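Local coordinates for uncharacterized protein AF_1382 (Archaeoglobus fulgidus DSM 4304, PDB 2QVO), which is of unknown function but has a winged-helix fold, consistent with binding DNA, at residues Q34-A37 against S38-S42; Q82-K85 against S86-I90. One frame throughout, in Å; residues are numbered along the deposited sequence.

In the fold
Contact 1 and contact 2 come in series along the chain and lie on different helices of a small winged-helix domain. Contact 1 (34-42) covers most of helix 33-39 and the turn toward helix 44-56. Contact 2 (82-90) is the last part of helix 75-90, which follows the two longer strands, 60-65 and 68-73. Their centres are 21 Å apart. The nearest atoms are about 12 Å apart, so they do not touch. Both meet helix 12-26, through different residues. One contact thus belongs to the helix-turn-helix unit and the other to the C-terminal helix, both touching helix 12-26.

Contact 1: Q34-A37 against S38-S42; sequences QYIA and SKVNS
The carbonyl oxygen of I36 is gripped by two backbone N-H groups. V40 N binds I36 O at 3.0 Å, nearly in line with the C=O bond. K39 N binds the same oxygen at 3.1 Å, but from above the carbonyl plane. The helix ends here: V40 is the first residue to leave helical backbone angles. Two residues earlier, S38 N donates to Q34 O in a regular helical bond.

Y35 O takes a different donor. The hydroxyl of S38 folds back over the turn, and S38 OG donates to Y35 O at 2.8 Å. This donor lies in the carbonyl plane, on a lone pair. K39 N gives Y35 O a second, weak bond. Helix 33-39 and the turn after it lead into helix 44-56. Together they form the helix-turn-helix of a winged-helix domain. I36 and V40 both touch V47 of helix 44-56, and I36 also touches I21 of helix 12-26.

On the outer side, K39 lies over one face of the Y35 ring. A chi1 of 166°, with CG anti to the backbone N, places the Y35 ring alongside K39. K39 CG makes a CH-pi contact 3.9 Å from the ring centroid, displaced toward the rim. The lysine chain bends at chi2 (-73°), which carries K39 CE back to 3.5 Å from Y35 CE1. On the inner side, I36 CG2 meets V40 CG1 at 4.3 Å.

Contact 2: Q82-K85 against S86-I90; sequences QQIK and SIIDI
S86 turns its hydroxyl back along the helix to the carbonyl of Q83. S86 OG donates to Q83 O at 2.6 Å, tilted out of the carbonyl plane. A chi1 of 61° puts OG between the backbone N and the carbonyl carbon of S86, within reach of the previous turn. An alanine here removes the hydroxyl, and Q83 O would probably be left with the I87 backbone bond alone among these donors. S86 N itself donates to Q82 O.

I87 N completes the grip on Q83 O at 3.1 Å, from the same face of the carbonyl plane as the hydroxyl. The I87 side chain leans on the same turn, with CG1 3.5 Å from Q83 O, and it also touches F10.

I88 comes next. Its N-H makes a nearly straight bond to I84 O at 2.8 Å (N-H...O 173°). The two isoleucine side chains cross at an angle, and I88 CD1 packs against I84 CG2 at 3.8 Å. Beyond this pair, I84 reaches L15 and L18 of helix 12-26. I84 thus gives the C-terminal helix of the winged-helix domain an apolar contact with helix 12-26.

D89 N donates to K85 O at 3.0 Å. Its carboxylate is joined to the K85 ammonium by an i to i+4 salt bridge, K85 NZ to D89 OD2 at 3.3 Å, whose hydrogen bond is weak. D89 OD2 also lies close to K85 O, another acceptor, near the C-terminal end of the helix. The lysine charge is likely to ease the placing of a carboxylate beside a carbonyl oxygen there.

Contact 1: Q34-A37 against S38-S42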
ATOM      1  N   GLN A  34      10.097  -1.891  -4.298  1.00 22.50           N
ATOM      2  CA  GLN A  34      10.437  -3.032  -5.155  1.00 23.43           C
ATOM      3  C   GLN A  34       9.640  -4.285  -4.769  1.00 22.97           C
ATOM      4  O   GLN A  34       9.158  -5.010  -5.634  1.00 23.63           O
ATOM      5  CB  GLN A  34      11.949  -3.337  -5.062  1.00 24.04           C
ATOM      6  CG  GLN A  34      12.890  -2.178  -5.426  1.00 26.38           C
ATOM      7  CD  GLN A  34      13.047  -1.109  -4.345  0.80 29.13           C
ATOM      8  OE1 GLN A  34      12.771  -1.344  -3.179  1.00 31.11           O
ATOM      9  NE2 GLN A  34      13.511   0.081  -4.746  0.60 30.92           N
ATOM     10  N   TYR A  35       9.503  -4.518  -3.467  1.00 22.02           N
ATOM     11  CA  TYR A  35       8.710  -5.634  -2.962  1.00 21.38           C
ATOM     12  C   TYR A  35       7.218  -5.498  -3.300  1.00 20.36           C
ATOM     13  O   TYR A  35       6.583  -6.471  -3.735  1.00 20.17           O
ATOM     14  CB  TYR A  35       8.900  -5.802  -1.453  1.00 22.11           C
ATOM     15  CG  TYR A  35       7.865  -6.710  -0.830  1.00 22.73           C
ATOM     16  CD1 TYR A  35       8.019  -8.090  -0.851  1.00 22.49           C
ATOM     17  CD2 TYR A  35       6.708  -6.179  -0.250  1.00 23.25           C
ATOM     18  CE1 TYR A  35       7.059  -8.925  -0.286  1.00 22.97           C
ATOM     19  CE2 TYR A  35       5.742  -7.003   0.305  1.00 23.86           C
ATOM     20  CZ  TYR A  35       5.919  -8.369   0.279  1.00 23.02           C
ATOM     21  OH  TYR A  35       4.954  -9.170   0.841  1.00 24.95           O
ATOM     22  N   ILE A  36       6.652  -4.309  -3.087  1.00 19.46           N
ATOM     23  CA  ILE A  36       5.246  -4.069  -3.439  1.00 18.59           C
ATOM     24  C   ILE A  36       5.016  -4.428  -4.896  1.00 19.23           C
ATOM     25  O   ILE A  36       4.065  -5.137  -5.229  1.00 17.85           O
ATOM     26  CB  ILE A  36       4.809  -2.614  -3.173  1.00 18.23           C
ATOM     27  CG1 ILE A  36       4.961  -2.260  -1.688  1.00 17.86           C
ATOM     28  CG2 ILE A  36       3.342  -2.405  -3.593  1.00 17.76           C
ATOM     29  CD1 ILE A  36       4.895  -0.748  -1.431  1.00 16.79           C
ATOM     30  N   ALA A  37       5.919  -3.947  -5.752  1.00 19.99           N
ATOM     31  CA  ALA A  37       5.904  -4.263  -7.178  1.00 21.80           C
ATOM     32  C   ALA A  37       5.939  -5.767  -7.450  1.00 22.47           C
ATOM     33  O   ALA A  37       5.226  -6.226  -8.325  1.00 24.34           O
ATOM     34  CB  ALA A  37       7.061  -3.572  -7.893  1.00 21.24           C
ATOM     35  N   SER A  38       6.748  -6.527  -6.704  1.00 24.75           N
ATOM     36  CA  SER A  38       6.829  -8.000  -6.896  1.00 25.49           C
ATOM     37  C   SER A  38       5.505  -8.702  -6.572  1.00 25.90           C
ATOM     38  O   SER A  38       5.195  -9.755  -7.148  1.00 26.96           O
ATOM     39  CB  SER A  38       7.972  -8.631  -6.087  1.00 26.30           C
ATOM     40  OG  SER A  38       7.615  -8.875  -4.724  1.00 27.71           O
ATOM     41  N   LYS A  39       4.734  -8.101  -5.666  1.00 24.69           N
ATOM     42  CA  LYS A  39       3.494  -8.686  -5.141  1.00 24.46           C
ATOM     43  C   LYS A  39       2.223  -8.314  -5.901  1.00 24.53           C
ATOM     44  O   LYS A  39       1.257  -9.074  -5.915  1.00 24.90           O
ATOM     45  CB  LYS A  39       3.316  -8.267  -3.679  1.00 24.44           C
ATOM     46  CG  LYS A  39       4.262  -8.936  -2.718  1.00 25.59           C
ATOM     47  CD  LYS A  39       3.878 -10.399  -2.500  1.00 27.23           C
ATOM     48  CE  LYS A  39       5.091 -11.184  -2.072  1.00 29.13           C
ATOM     49  NZ  LYS A  39       4.965 -12.637  -2.372  1.00 29.27           N
ATOM     50  N   VAL A  40       2.197  -7.128  -6.495  1.00 24.28           N
ATOM     51  CA  VAL A  40       0.979  -6.656  -7.162  1.00 24.75           C
ATOM     52  C   VAL A  40       1.104  -6.812  -8.686  1.00 24.88           C
ATOM     53  O   VAL A  40       2.157  -7.188  -9.193  1.00 24.98           O
ATOM     54  CB  VAL A  40       0.598  -5.201  -6.755  1.00 24.55           C
ATOM     55  CG1 VAL A  40       0.426  -5.096  -5.233  1.00 24.76           C
ATOM     56  CG2 VAL A  40       1.625  -4.204  -7.245  1.00 24.92           C
ATOM     57  N   ASN A  41       0.025  -6.546  -9.403  1.00 25.28           N
ATOM     58  CA  ASN A  41       0.062  -6.620 -10.865  1.00 26.11           C
ATOM     59  C   ASN A  41       0.130  -5.237 -11.513  1.00 26.12           C
ATOM     60  O   ASN A  41      -0.731  -4.873 -12.324  1.00 27.01           O
ATOM     61  CB  ASN A  41      -1.122  -7.439 -11.398  1.00 26.40           C
ATOM     62  CG  ASN A  41      -0.865  -8.934 -11.338  0.60 26.91           C
ATOM     63  N   SER A  42       1.164  -4.477 -11.136  1.00 25.22           N
ATOM     64  CA  SER A  42       1.433  -3.160 -11.684  1.00 24.52           C
ATOM     65  C   SER A  42       2.929  -3.000 -11.969  1.00 22.96           C
ATOM     66  O   SER A  42       3.769  -3.528 -11.233  1.00 22.98           O
ATOM     67  CB  SER A  42       0.989  -2.062 -10.709  1.00 24.47           C
ATOM     68  OG  SER A  42      -0.413  -1.858 -10.734  1.00 25.82           O
TER

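Contact 2: Q82-K85 against S86-I90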
ATOM      1  N   GLN A  82      -7.024  -1.295   7.901  1.00 18.99           N
ATOM      2  CA  GLN A  82      -7.680  -2.199   8.829  1.00 20.06           C
ATOM      3  C   GLN A  82      -9.183  -2.336   8.549  1.00 20.00           C
ATOM      4  O   GLN A  82      -9.737  -3.443   8.605  1.00 19.53           O
ATOM      5  CB  GLN A  82      -7.421  -1.736  10.260  1.00 20.71           C
ATOM      6  CG  GLN A  82      -6.030  -2.121  10.738  1.00 24.07           C
ATOM      7  CD  GLN A  82      -5.609  -1.443  12.032  1.00 26.40           C
ATOM      8  OE1 GLN A  82      -6.263  -0.509  12.519  1.00 29.02           O
ATOM      9  NE2 GLN A  82      -4.505  -1.913  12.594  1.00 26.31           N
ATOM     10  N   GLN A  83      -9.812  -1.213   8.212  1.00 20.41           N
ATOM     11  CA  GLN A  83     -11.242  -1.177   7.888  1.00 20.37           C
ATOM     12  C   GLN A  83     -11.528  -1.867   6.552  1.00 19.87           C
ATOM     13  O   GLN A  83     -12.514  -2.587   6.420  1.00 19.39           O
ATOM     14  CB  GLN A  83     -11.757   0.263   7.873  1.00 21.37           C
ATOM     15  CG  GLN A  83     -11.721   0.989   9.224  1.00 24.95           C
ATOM     16  CD  GLN A  83     -12.885   0.628  10.137  0.90 29.30           C
ATOM     17  OE1 GLN A  83     -14.051   0.621   9.723  1.00 32.97           O
ATOM     18  NE2 GLN A  83     -12.571   0.327  11.394  0.80 30.69           N
ATOM     19  N   ILE A  84     -10.642  -1.686   5.575  1.00 19.26           N
ATOM     20  CA  ILE A  84     -10.772  -2.389   4.300  1.00 19.48           C
ATOM     21  C   ILE A  84     -10.638  -3.913   4.484  1.00 20.09           C
ATOM     22  O   ILE A  84     -11.384  -4.697   3.888  1.00 19.59           O
ATOM     23  CB  ILE A  84      -9.776  -1.861   3.252  1.00 18.84           C
ATOM     24  CG1 ILE A  84     -10.157  -0.432   2.835  1.00 19.34           C
ATOM     25  CG2 ILE A  84      -9.741  -2.800   2.051  1.00 18.83           C
ATOM     26  CD1 ILE A  84      -9.155   0.268   1.916  1.00 19.82           C
ATOM     27  N   LYS A  85      -9.687  -4.325   5.322  1.00 20.98           N
ATOM     28  CA  LYS A  85      -9.542  -5.731   5.691  1.00 22.33           C
ATOM     29  C   LYS A  85     -10.882  -6.317   6.162  1.00 22.25           C
ATOM     30  O   LYS A  85     -11.291  -7.388   5.706  1.00 21.87           O
ATOM     31  CB  LYS A  85      -8.472  -5.897   6.776  1.00 22.24           C
ATOM     32  CG  LYS A  85      -8.248  -7.350   7.211  1.00 24.32           C
ATOM     33  CD  LYS A  85      -7.398  -7.439   8.472  1.00 25.48           C
ATOM     34  CE  LYS A  85      -7.001  -8.895   8.757  1.00 28.90           C
ATOM     35  NZ  LYS A  85      -8.192  -9.803   8.801  1.00 32.06           N
ATOM     36  N   SER A  86     -11.567  -5.617   7.058  1.00 22.69           N
ATOM     37  CA  SER A  86     -12.878  -6.097   7.516  1.00 23.81           C
ATOM     38  C   SER A  86     -13.903  -6.161   6.383  1.00 23.34           C
ATOM     39  O   SER A  86     -14.678  -7.111   6.312  1.00 23.55           O
ATOM     40  CB  SER A  86     -13.406  -5.293   8.706  1.00 24.01           C
ATOM     41  OG  SER A  86     -13.574  -3.934   8.372  1.00 27.74           O
ATOM     42  N   ILE A  87     -13.892  -5.173   5.487  1.00 23.26           N
ATOM     43  CA  ILE A  87     -14.790  -5.200   4.323  1.00 23.22           C
ATOM     44  C   ILE A  87     -14.514  -6.408   3.441  1.00 24.38           C
ATOM     45  O   ILE A  87     -15.431  -7.136   3.076  1.00 24.43           O
ATOM     46  CB  ILE A  87     -14.721  -3.899   3.487  1.00 22.90           C
ATOM     47  CG1 ILE A  87     -15.287  -2.736   4.307  1.00 20.93           C
ATOM     48  CG2 ILE A  87     -15.526  -4.048   2.185  1.00 21.57           C
ATOM     49  CD1 ILE A  87     -14.965  -1.391   3.756  1.00 18.75           C
ATOM     50  N   ILE A  88     -13.241  -6.636   3.120  1.00 25.35           N
ATOM     51  CA  ILE A  88     -12.865  -7.803   2.322  1.00 26.92           C
ATOM     52  C   ILE A  88     -13.354  -9.100   2.975  1.00 27.86           C
ATOM     53  O   ILE A  88     -13.892  -9.969   2.281  1.00 28.53           O
ATOM     54  CB  ILE A  88     -11.338  -7.849   2.045  1.00 26.78           C
ATOM     55  CG1 ILE A  88     -10.942  -6.703   1.107  1.00 26.94           C
ATOM     56  CG2 ILE A  88     -10.923  -9.211   1.463  1.00 26.85           C
ATOM     57  CD1 ILE A  88      -9.432  -6.473   1.005  1.00 27.34           C
ATOM     58  N   ASP A  89     -13.175  -9.206   4.296  1.00 29.26           N
ATOM     59  CA  ASP A  89     -13.642 -10.347   5.093  1.00 30.89           C
ATOM     60  C   ASP A  89     -15.161 -10.516   4.993  1.00 31.82           C
ATOM     61  O   ASP A  89     -15.649 -11.626   4.761  1.00 32.22           O
ATOM     62  CB  ASP A  89     -13.276 -10.175   6.572  1.00 31.00           C
ATOM     63  CG  ASP A  89     -11.790 -10.419   6.860  1.00 32.60           C
ATOM     64  OD1 ASP A  89     -11.097 -11.050   6.033  1.00 33.65           O
ATOM     65  OD2 ASP A  89     -11.320  -9.978   7.932  1.00 33.65           O
ATOM     66  N   ILE A  90     -15.892  -9.416   5.183  1.00 32.48           N
ATOM     67  CA  ILE A  90     -17.360  -9.410   5.056  1.00 33.21           C
ATOM     68  C   ILE A  90     -17.791  -9.801   3.638  1.00 33.81           C
ATOM     69  O   ILE A  90     -18.707 -10.606   3.461  1.00 33.82           O
ATOM     70  CB  ILE A  90     -17.973  -8.041   5.468  1.00 33.03           C
ATOM     71  CG1 ILE A  90     -17.706  -7.755   6.947  1.00 32.62           C
ATOM     72  CG2 ILE A  90     -19.488  -8.007   5.204  1.00 33.41           C
ATOM     73  CD1 ILE A  90     -17.752  -6.277   7.333  1.00 32.67           C
TER